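Local coordinates for protein hypothetical glycoside hydrolase (Bacteroides vulgatus, PDB 3S30) that is of unknown function but is probably a carbohydrate-active protein, perhaps a glycoside hydrolase, built on a galactose-binding-like domain that holds a sodium ion, at residues E124-S127 with G128-T131; S146-T149 with P150-P154; Q310-N314 with G315-V319; S326-D330 with V331-A335. All coordinates share one frame; numbering follows the deposited sequence.

Interaction 1 (E124-S127 with G128-T131); sequences EAAS and GYST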
loop_
_atom_site.group_PDB
_atom_site.type_symbol
_atom_site.label_atom_id
_atom_site.label_comp_id
_atom_site.label_asym_id
_atom_site.label_seq_id
_atom_site.Cartn_x
_atom_site.Cartn_y
_atom_site.Cartn_z
ATOM N N GLU A 124 3.501 -8.092 -10.898
ATOM C CA GLU A 124 2.943 -9.445 -10.988
ATOM C C GLU A 124 2.413 -9.677 -12.402
ATOM O O GLU A 124 1.505 -8.976 -12.849
ATOM C CB GLU A 124 1.799 -9.601 -9.976
ATOM C CG GLU A 124 1.282 -11.045 -9.800
ATOM C CD GLU A 124 2.235 -11.937 -9.016
ATOM O OE1 GLU A 124 2.913 -11.433 -8.092
ATOM O OE2 GLU A 124 2.295 -13.145 -9.316
ATOM N N ALA A 125 2.986 -10.658 -13.096
ATOM C CA ALA A 125 2.570 -11.024 -14.455
ATOM C C ALA A 125 2.076 -12.465 -14.473
ATOM O O ALA A 125 2.725 -13.348 -13.913
ATOM C CB ALA A 125 3.734 -10.862 -15.436
ATOM N N ALA A 126 0.931 -12.700 -15.111
ATOM C CA ALA A 126 0.438 -14.060 -15.350
ATOM C C ALA A 126 -0.109 -14.184 -16.766
ATOM O O ALA A 126 -0.572 -13.197 -17.354
ATOM C CB ALA A 126 -0.633 -14.436 -14.332
ATOM N N SER A 127 -0.046 -15.404 -17.302
ATOM C CA SER A 127 -0.471 -15.681 -18.677
ATOM C C SER A 127 -1.961 -15.400 -18.836
ATOM O O SER A 127 -2.780 -15.957 -18.103
ATOM C CB SER A 127 -0.179 -17.140 -19.053
ATOM O OG SER A 127 -0.620 -17.433 -20.371
ATOM N N GLY A 128 -2.290 -14.521 -19.778
ATOM C CA GLY A 128 -3.673 -14.144 -20.055
ATOM C C GLY A 128 -4.196 -13.046 -19.156
ATOM O O GLY A 128 -5.407 -12.824 -19.093
ATOM N N TYR A 129 -3.283 -12.364 -18.461
ATOM C CA TYR A 129 -3.616 -11.271 -17.561
ATOM C C TYR A 129 -2.738 -10.063 -17.893
ATOM O O TYR A 129 -1.631 -10.219 -18.402
ATOM C CB TYR A 129 -3.361 -11.677 -16.110
ATOM C CG TYR A 129 -4.296 -12.713 -15.521
ATOM C CD1 TYR A 129 -4.007 -14.071 -15.599
ATOM C CD2 TYR A 129 -5.440 -12.329 -14.835
ATOM C CE1 TYR A 129 -4.855 -15.026 -15.032
ATOM C CE2 TYR A 129 -6.295 -13.271 -14.266
ATOM C CZ TYR A 129 -5.999 -14.617 -14.367
ATOM O OH TYR A 129 -6.850 -15.540 -13.801
ATOM N N SER A 130 -3.233 -8.861 -17.610
ATOM C CA SER A 130 -2.418 -7.651 -17.735
ATOM C C SER A 130 -1.520 -7.518 -16.512
ATOM O O SER A 130 -1.963 -7.677 -15.380
ATOM C CB SER A 130 -3.289 -6.397 -17.862
ATOM O OG SER A 130 -3.797 -6.277 -19.174
ATOM N N THR A 131 -0.253 -7.207 -16.741
ATOM C CA THR A 131 0.706 -7.133 -15.656
ATOM C C THR A 131 0.340 -6.013 -14.688
ATOM O O THR A 131 0.137 -4.857 -15.099
ATOM C CB THR A 131 2.110 -6.917 -16.193
ATOM O OG1 THR A 131 2.451 -8.010 -17.049
ATOM C CG2 THR A 131 3.116 -6.829 -15.055
#
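Between Ala126 and Tyr129 the chain doubles back in a type II beta turn, and the run 124-127 meets the run 128-131 with end-to-end directions 161° apart. One bond closes the turn: Tyr129 N donates to Ala126 O at 3.0 Å, the donor standing above the carbonyl plane. Gly128 takes a positive phi of 85°, as the third residue of this turn type does, and a beta carbon there would collide with Ser127 O. Farther from the turn the two runs remain close, with Thr131 CA making a C-H...O contact to Glu124 O at 3.5 Å.

The side-chain packing is light. Tyr129 CG lies anti to the carbonyl carbon (chi1 -70°), which lays the ring back along the turn: its CD1 is 3.6 Å from Ala126 CB and 3.4 Å from Ser127 O, while Ala126 O lies in the ring plane at its edge. On Thr131 the two branches divide the work, OG1 sitting 3.5 Å from Ala125 CB and CG2 3.5 Å from Glu124 O. The carboxylate of Glu124 turns away from the turn; its OE2 is hydrogen-bonded to Asn105, a sodium ligand, and its side chain lies about 7 Å from the ion, a second-shell position.

This surface excursion joins strand 117-124 to strand 132-133 in a three-stranded antiparallel sheet, where a backbone bond between Glu124 and Leu132 resumes the pairing.

Interaction 2 (S146-T149 with P150-P154); sequences SGYT and PNDFP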
loop_
_atom_site.group_PDB
_atom_site.type_symbol
_atom_site.label_atom_id
_atom_site.label_comp_id
_atom_site.label_asym_id
_atom_site.label_seq_id
_atom_site.Cartn_x
_atom_site.Cartn_y
_atom_site.Cartn_z
ATOM N N SER A 146 20.784 10.712 -1.142
ATOM C CA SER A 146 21.470 10.035 -2.242
ATOM C C SER A 146 22.277 8.839 -1.730
ATOM O O SER A 146 22.528 8.719 -0.533
ATOM C CB SER A 146 22.377 11.014 -2.989
ATOM O OG SER A 146 21.592 11.993 -3.647
ATOM N N GLY A 147 22.660 7.953 -2.646
ATOM C CA GLY A 147 23.413 6.743 -2.297
ATOM C C GLY A 147 22.603 5.621 -1.646
ATOM O O GLY A 147 23.173 4.746 -0.998
ATOM N N TYR A 148 21.283 5.631 -1.810
ATOM C CA TYR A 148 20.454 4.522 -1.331
ATOM C C TYR A 148 20.475 3.387 -2.345
ATOM O O TYR A 148 20.427 3.626 -3.557
ATOM C CB TYR A 148 18.997 4.943 -1.146
ATOM C CG TYR A 148 18.724 5.953 -0.068
ATOM C CD1 TYR A 148 19.190 5.769 1.238
ATOM C CD2 TYR A 148 17.945 7.074 -0.335
ATOM C CE1 TYR A 148 18.910 6.697 2.236
ATOM C CE2 TYR A 148 17.663 8.004 0.653
ATOM C CZ TYR A 148 18.144 7.813 1.933
ATOM O OH TYR A 148 17.850 8.753 2.895
ATOM N N THR A 149 20.538 2.155 -1.856
ATOM C CA THR A 149 20.367 0.975 -2.709
ATOM C C THR A 149 18.965 0.423 -2.448
ATOM O O THR A 149 18.333 0.808 -1.470
ATOM C CB THR A 149 21.449 -0.102 -2.425
ATOM O OG1 THR A 149 21.283 -0.625 -1.100
ATOM C CG2 THR A 149 22.850 0.479 -2.593
ATOM N N PRO A 150 18.471 -0.473 -3.319
ATOM C CA PRO A 150 17.092 -0.981 -3.173
ATOM C C PRO A 150 16.689 -1.463 -1.770
ATOM O O PRO A 150 15.578 -1.235 -1.338
ATOM C CB PRO A 150 17.053 -2.139 -4.175
ATOM C CG PRO A 150 18.009 -1.698 -5.269
ATOM C CD PRO A 150 19.112 -0.969 -4.556
ATOM N N ASN A 151 17.591 -2.113 -1.065
ATOM C CA ASN A 151 17.304 -2.621 0.268
ATOM C C ASN A 151 17.332 -1.569 1.399
ATOM O O ASN A 151 16.923 -1.852 2.529
ATOM C CB ASN A 151 18.207 -3.816 0.557
ATOM C CG ASN A 151 17.690 -5.094 -0.114
ATOM O OD1 ASN A 151 16.561 -5.547 0.159
ATOM N ND2 ASN A 151 18.492 -5.666 -1.000
ATOM N N ASP A 152 17.749 -0.348 1.082
ATOM C CA ASP A 152 17.592 0.769 2.011
ATOM C C ASP A 152 16.202 1.372 1.960
ATOM O O ASP A 152 15.841 2.111 2.862
ATOM C CB ASP A 152 18.602 1.879 1.723
ATOM C CG ASP A 152 20.009 1.374 1.670
ATOM O OD1 ASP A 152 20.417 0.597 2.578
ATOM O OD2 ASP A 152 20.699 1.750 0.705
ATOM N N PHE A 153 15.429 1.091 0.913
ATOM C CA PHE A 153 14.117 1.755 0.747
ATOM C C PHE A 153 13.024 1.246 1.686
ATOM O O PHE A 153 13.145 0.161 2.261
ATOM C CB PHE A 153 13.650 1.720 -0.716
ATOM C CG PHE A 153 14.287 2.792 -1.554
ATOM C CD1 PHE A 153 15.620 2.679 -1.936
ATOM C CD2 PHE A 153 13.583 3.941 -1.901
ATOM C CE1 PHE A 153 16.223 3.675 -2.667
ATOM C CE2 PHE A 153 14.182 4.934 -2.634
ATOM C CZ PHE A 153 15.504 4.802 -3.024
ATOM N N PRO A 154 11.968 2.050 1.879
ATOM C CA PRO A 154 10.880 1.584 2.744
ATOM C C PRO A 154 10.164 0.354 2.189
ATOM O O PRO A 154 9.663 -0.494 2.958
ATOM C CB PRO A 154 9.933 2.795 2.826
ATOM C CG PRO A 154 10.739 3.993 2.365
ATOM C CD PRO A 154 11.807 3.463 1.465
#
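Tyr148 turns the edge of its ring toward the face of Phe153 in a T-shaped stack, with centroids 5.7 Å apart and planes at 74°. The contact bends round a short 3-10 turn, residues 150-152, in the loop between helix 138-142 and strand 155-158. Tyr148 CB also rests on Phe153 CE1 at 3.4 Å. The ring of Phe153 carries on into the interior, meeting Phe141 of that helix and Tyr119 of strand 117-124.

On the polar side of the turn, one carboxylate oxygen takes two bonds. With CG beside its own backbone N (chi1 -53°), Asp152 folds back over Thr149, and OD2 accepts from Thr149 N at 2.6 Å in a nearly straight bond (170°). Thr149 OG1 donates to the same OD2 at 3.0 Å, from the same face of the carboxylate but far above its plane. Replacing Asp152 by an alanine would remove the carboxylate and would probably leave Thr149 N and OG1 without this shared acceptor. The backbone closes the turn independently, Asp152 N donating to Thr149 O at 2.9 Å. That carbonyl oxygen also lies in the plane of the Phe153 ring, at its edge, 3.3 Å from CD1.

Interaction 3 (Q310-N314 with G315-V319); sequences QKLAN and GGYNV
Lys311 and Leu312 both swing CG anti to the backbone N (chi1 -168° and -174°), while Tyr317 keeps its CG beside its own backbone N (chi1 -77°), and these settings bring the tyrosine ring against the last turn of helix 309-313. Tyr317 CD1 comes to 3.7 Å from Leu312 CA, and Leu312 CD1 reaches back to Tyr317 CB at 3.9 Å. The extended Lys311 side chain crosses that of Tyr317 at about a right angle, Lys311 CG lying 4.1 Å from Tyr317 CE1. Past the ring, the lysine ammonium forms a salt bridge with Glu254 and a hydrogen bond with Lys255 O.

The helix ends in a Schellman motif. Gly315 leaves helical geometry with positive phi, and Gly316 N donates to Lys311 O at 3.0 Å, five residues back. A beta carbon on Gly316 would run into Lys311 CG, so lack of a side chain lets the lysine lie close. A water lies at the junction, 2.7 Å from Leu312 O, to which it can donate, and accepts from Tyr317 N at 2.9 Å; it thus probably bridges a carbonyl of the final helical turn and the first N-H of strand 317-324.

An alanine in place of Tyr317 would probably open a gap beside Leu312 and leave the Lys311 methylenes without their aromatic surface. The ring also meets that of Phe252, in the paired strand 247-254.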
loop_
_atom_site.group_PDB
_atom_site.type_symbol
_atom_site.label_atom_id
_atom_site.label_comp_id
_atom_site.label_asym_id
_atom_site.label_seq_id
_atom_site.Cartn_x
_atom_site.Cartn_y
_atom_site.Cartn_z
ATOM N N GLN A 310 -23.306 -3.492 -16.405
ATOM C CA GLN A 310 -22.777 -2.935 -17.650
ATOM C C GLN A 310 -21.515 -2.132 -17.393
ATOM O O GLN A 310 -20.468 -2.420 -17.970
ATOM C CB GLN A 310 -23.809 -2.039 -18.347
ATOM C CG GLN A 310 -24.701 -2.761 -19.347
ATOM C CD GLN A 310 -25.386 -1.809 -20.324
ATOM O OE1 GLN A 310 -25.218 -0.590 -20.248
ATOM N NE2 GLN A 310 -26.155 -2.368 -21.250
ATOM N N LYS A 311 -21.627 -1.125 -16.529
ATOM C CA LYS A 311 -20.493 -0.246 -16.182
ATOM C C LYS A 311 -19.299 -1.028 -15.614
ATOM O O LYS A 311 -18.153 -0.673 -15.875
ATOM C CB LYS A 311 -20.933 0.833 -15.186
ATOM C CG LYS A 311 -19.923 1.947 -14.979
ATOM C CD LYS A 311 -20.456 3.035 -14.058
ATOM C CE LYS A 311 -19.482 4.201 -13.963
ATOM N NZ LYS A 311 -20.009 5.328 -13.129
ATOM N N LEU A 312 -19.580 -2.086 -14.850
ATOM C CA LEU A 312 -18.541 -2.988 -14.331
ATOM C C LEU A 312 -17.754 -3.647 -15.462
ATOM O O LEU A 312 -16.527 -3.772 -15.382
ATOM C CB LEU A 312 -19.162 -4.071 -13.432
ATOM C CG LEU A 312 -18.217 -5.026 -12.690
ATOM C CD1 LEU A 312 -17.268 -4.276 -11.750
ATOM C CD2 LEU A 312 -19.011 -6.072 -11.916
ATOM N N ALA A 313 -18.470 -4.061 -16.509
ATOM C CA ALA A 313 -17.862 -4.690 -17.687
ATOM C C ALA A 313 -17.154 -3.663 -18.571
ATOM O O ALA A 313 -16.165 -3.991 -19.235
ATOM C CB ALA A 313 -18.923 -5.458 -18.498
ATOM N N ASN A 314 -17.659 -2.428 -18.577
ATOM C CA ASN A 314 -17.051 -1.333 -19.346
ATOM C C ASN A 314 -15.812 -0.708 -18.683
ATOM O O ASN A 314 -15.207 0.210 -19.244
ATOM C CB ASN A 314 -18.092 -0.234 -19.627
ATOM C CG ASN A 314 -19.084 -0.612 -20.726
ATOM O OD1 ASN A 314 -19.169 -1.767 -21.159
ATOM N ND2 ASN A 314 -19.847 0.377 -21.178
ATOM N N GLY A 315 -15.443 -1.186 -17.494
ATOM C CA GLY A 315 -14.222 -0.736 -16.815
ATOM C C GLY A 315 -14.395 0.527 -15.989
ATOM O O GLY A 315 -13.462 1.318 -15.869
ATOM N N GLY A 316 -15.586 0.715 -15.421
ATOM C CA GLY A 316 -15.914 1.922 -14.656
ATOM C C GLY A 316 -15.795 1.766 -13.148
ATOM O O GLY A 316 -16.269 2.619 -12.390
ATOM N N TYR A 317 -15.172 0.671 -12.713
ATOM C CA TYR A 317 -14.943 0.412 -11.298
ATOM C C TYR A 317 -13.472 0.137 -11.079
ATOM O O TYR A 317 -12.853 -0.614 -11.841
ATOM C CB TYR A 317 -15.776 -0.783 -10.823
ATOM C CG TYR A 317 -17.231 -0.446 -10.601
ATOM C CD1 TYR A 317 -18.127 -0.415 -11.658
ATOM C CD2 TYR A 317 -17.705 -0.142 -9.334
ATOM C CE1 TYR A 317 -19.463 -0.094 -11.452
ATOM C CE2 TYR A 317 -19.029 0.177 -9.122
ATOM C CZ TYR A 317 -19.906 0.202 -10.183
ATOM O OH TYR A 317 -21.228 0.529 -9.962
ATOM N N ASN A 318 -12.917 0.749 -10.041
ATOM C CA ASN A 318 -11.526 0.534 -9.668
ATOM C C ASN A 318 -11.439 -0.256 -8.365
ATOM O O ASN A 318 -12.314 -0.149 -7.506
ATOM C CB ASN A 318 -10.807 1.873 -9.496
ATOM C CG ASN A 318 -10.197 2.400 -10.789
ATOM O OD1 ASN A 318 -10.417 1.861 -11.868
ATOM N ND2 ASN A 318 -9.428 3.471 -10.675
ATOM N N VAL A 319 -10.402 -1.079 -8.249
ATOM C CA VAL A 319 -10.058 -1.711 -6.992
ATOM C C VAL A 319 -8.690 -1.207 -6.570
ATOM O O VAL A 319 -7.916 -0.705 -7.393
ATOM C CB VAL A 319 -10.019 -3.257 -7.093
ATOM C CG1 VAL A 319 -8.665 -3.749 -7.681
ATOM C CG2 VAL A 319 -10.257 -3.877 -5.730
HETATM O O HOH W 1 -15.110 -1.862 -14.126
#

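Interaction 4 (S326-D330 with V331-A335); sequences SKDGD and VFQGA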
loop_
_atom_site.group_PDB
_atom_site.type_symbol
_atom_site.label_atom_id
_atom_site.label_comp_id
_atom_site.label_asym_id
_atom_site.label_seq_id
_atom_site.Cartn_x
_atom_site.Cartn_y
_atom_site.Cartn_z
ATOM N N SER A 326 3.331 1.202 8.941
ATOM C CA SER A 326 2.920 2.163 9.978
ATOM C C SER A 326 1.583 2.826 9.628
ATOM O O SER A 326 1.519 3.674 8.750
ATOM C CB SER A 326 4.011 3.231 10.184
ATOM O OG SER A 326 5.265 2.626 10.470
ATOM N N LYS A 327 0.525 2.430 10.329
ATOM C CA LYS A 327 -0.826 2.933 10.064
ATOM C C LYS A 327 -0.853 4.441 9.826
ATOM O O LYS A 327 -1.465 4.908 8.856
ATOM C CB LYS A 327 -1.762 2.601 11.231
ATOM C CG LYS A 327 -3.168 3.227 11.105
ATOM C CD LYS A 327 -4.077 2.834 12.273
ATOM C CE LYS A 327 -5.529 3.294 12.039
ATOM N NZ LYS A 327 -5.636 4.743 11.614
ATOM N N ASP A 328 -0.204 5.189 10.722
ATOM C CA ASP A 328 -0.268 6.646 10.697
ATOM C C ASP A 328 0.958 7.315 10.069
ATOM O O ASP A 328 1.131 8.524 10.187
ATOM C CB ASP A 328 -0.519 7.179 12.105
ATOM C CG ASP A 328 -1.961 6.992 12.555
ATOM O OD1 ASP A 328 -2.870 7.095 11.707
ATOM O OD2 ASP A 328 -2.186 6.757 13.762
ATOM N N GLY A 329 1.775 6.526 9.367
ATOM C CA GLY A 329 2.970 7.021 8.700
ATOM C C GLY A 329 2.676 7.973 7.562
ATOM O O GLY A 329 3.565 8.684 7.101
ATOM N N ASP A 330 1.429 7.992 7.109
ATOM C CA ASP A 330 0.980 8.917 6.063
ATOM C C ASP A 330 1.002 10.355 6.555
ATOM O O ASP A 330 1.202 11.274 5.764
ATOM C CB ASP A 330 -0.414 8.534 5.530
ATOM C CG ASP A 330 -1.467 8.380 6.638
ATOM O OD1 ASP A 330 -1.139 8.458 7.854
ATOM O OD2 ASP A 330 -2.644 8.164 6.279
ATOM N N VAL A 331 0.814 10.533 7.859
ATOM C CA VAL A 331 0.976 11.828 8.531
ATOM C C VAL A 331 2.199 11.803 9.491
ATOM O O VAL A 331 2.246 12.535 10.487
ATOM C CB VAL A 331 -0.327 12.246 9.294
ATOM C CG1 VAL A 331 -1.479 12.467 8.315
ATOM C CG2 VAL A 331 -0.714 11.209 10.361
ATOM N N PHE A 332 3.184 10.962 9.168
ATOM C CA PHE A 332 4.489 10.954 9.841
ATOM C C PHE A 332 4.428 10.638 11.350
ATOM O O PHE A 332 5.183 11.192 12.161
ATOM C CB PHE A 332 5.223 12.275 9.548
ATOM C CG PHE A 332 5.179 12.651 8.101
ATOM C CD1 PHE A 332 5.888 11.900 7.158
ATOM C CD2 PHE A 332 4.371 13.691 7.660
ATOM C CE1 PHE A 332 5.820 12.203 5.805
ATOM C CE2 PHE A 332 4.299 14.000 6.306
ATOM C CZ PHE A 332 5.030 13.251 5.378
ATOM N N GLN A 333 3.520 9.734 11.698
ATOM C CA GLN A 333 3.463 9.128 13.016
ATOM C C GLN A 333 3.778 7.636 12.864
ATOM O O GLN A 333 2.940 6.845 12.436
ATOM C CB GLN A 333 2.077 9.320 13.628
ATOM C CG GLN A 333 1.666 10.793 13.771
ATOM C CD GLN A 333 0.324 10.961 14.461
ATOM O OE1 GLN A 333 -0.279 9.986 14.934
ATOM N NE2 GLN A 333 -0.153 12.196 14.525
ATOM N N GLY A 334 4.997 7.248 13.215
ATOM C CA GLY A 334 5.409 5.869 13.031
ATOM C C GLY A 334 6.793 5.626 13.571
ATOM O O GLY A 334 7.495 6.565 13.953
ATOM N N ALA A 335 7.176 4.357 13.609
ATOM C CA ALA A 335 8.481 3.953 14.130
ATOM C C ALA A 335 9.418 3.532 12.999
ATOM O O ALA A 335 9.114 2.583 12.272
ATOM C CB ALA A 335 8.313 2.812 15.114
HETATM O O HOH W 2 1.736 4.538 12.421
#
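Asp328 O gathers the backbone here, accepting from both Val331 N and Gln333 N at 3.1 Å each, the two donors coming from opposite faces of the carbonyl plane. A type I beta turn from Ser326 to Gly329 runs directly into a 3-10 segment that starts at Gly329, within the loop between strands 317-324 and 339-349. Phe332 N adds a bond to Gly329 O at 3.1 Å, the donor standing almost perpendicularly above that carbonyl. Phe332 itself adopts a left-handed backbone conformation (phi 61°), and the chain departs through Gln333.

The side chains of Asp328 and Gln333 run side by side in the same direction, CB to CB at 3.7 Å, with carboxylate and amide planes 75° apart. Asp330 adopts a rarer torsion: CG sits between the backbone N and the carbonyl carbon (chi1 53°), and OD1 is thereby brought near the N-H of the following residue, where Val331 N makes a weak bond to it at 2.8 Å. Both aspartates have a stronger partner beyond the two segments, since the ammonium of Lys268 forms salt bridges to Asp328 OD1 and Asp330 OD1; one positive charge thus probably offsets two neighbouring negative ones. The Phe332 side chain touches Met183, in a loop, and Ala204 of helix 204-207.

Ser326 CB packs against Gly334 CA, where a beta carbon would collide with it. A water bridges the two segments, accepting from Asp328 N at 2.7 Å and donating to Gln333 O at 2.6 Å.

How the interactions relate
Along the chain the four contacts follow in series, all within the putative carbohydrate metabolism domain, and none touches another. Interactions 1 and 2 are linked through strand 117-124: interaction 1 starts at its end, whereas interaction 2 packs Pro150 and Phe153 on its residues, their centres 28 Å apart. Strand 317-324 connects interaction 3, which leads into it, with interaction 4, in the loop that follows; their centres lie 32 Å apart on opposite sides of the chain's centre. Interactions 2 and 4 come nearest, about 9 Å between closest atoms. The four local turns thus shape separate connections of a mainly beta domain, with interaction 1 reaching the sodium site's second shell.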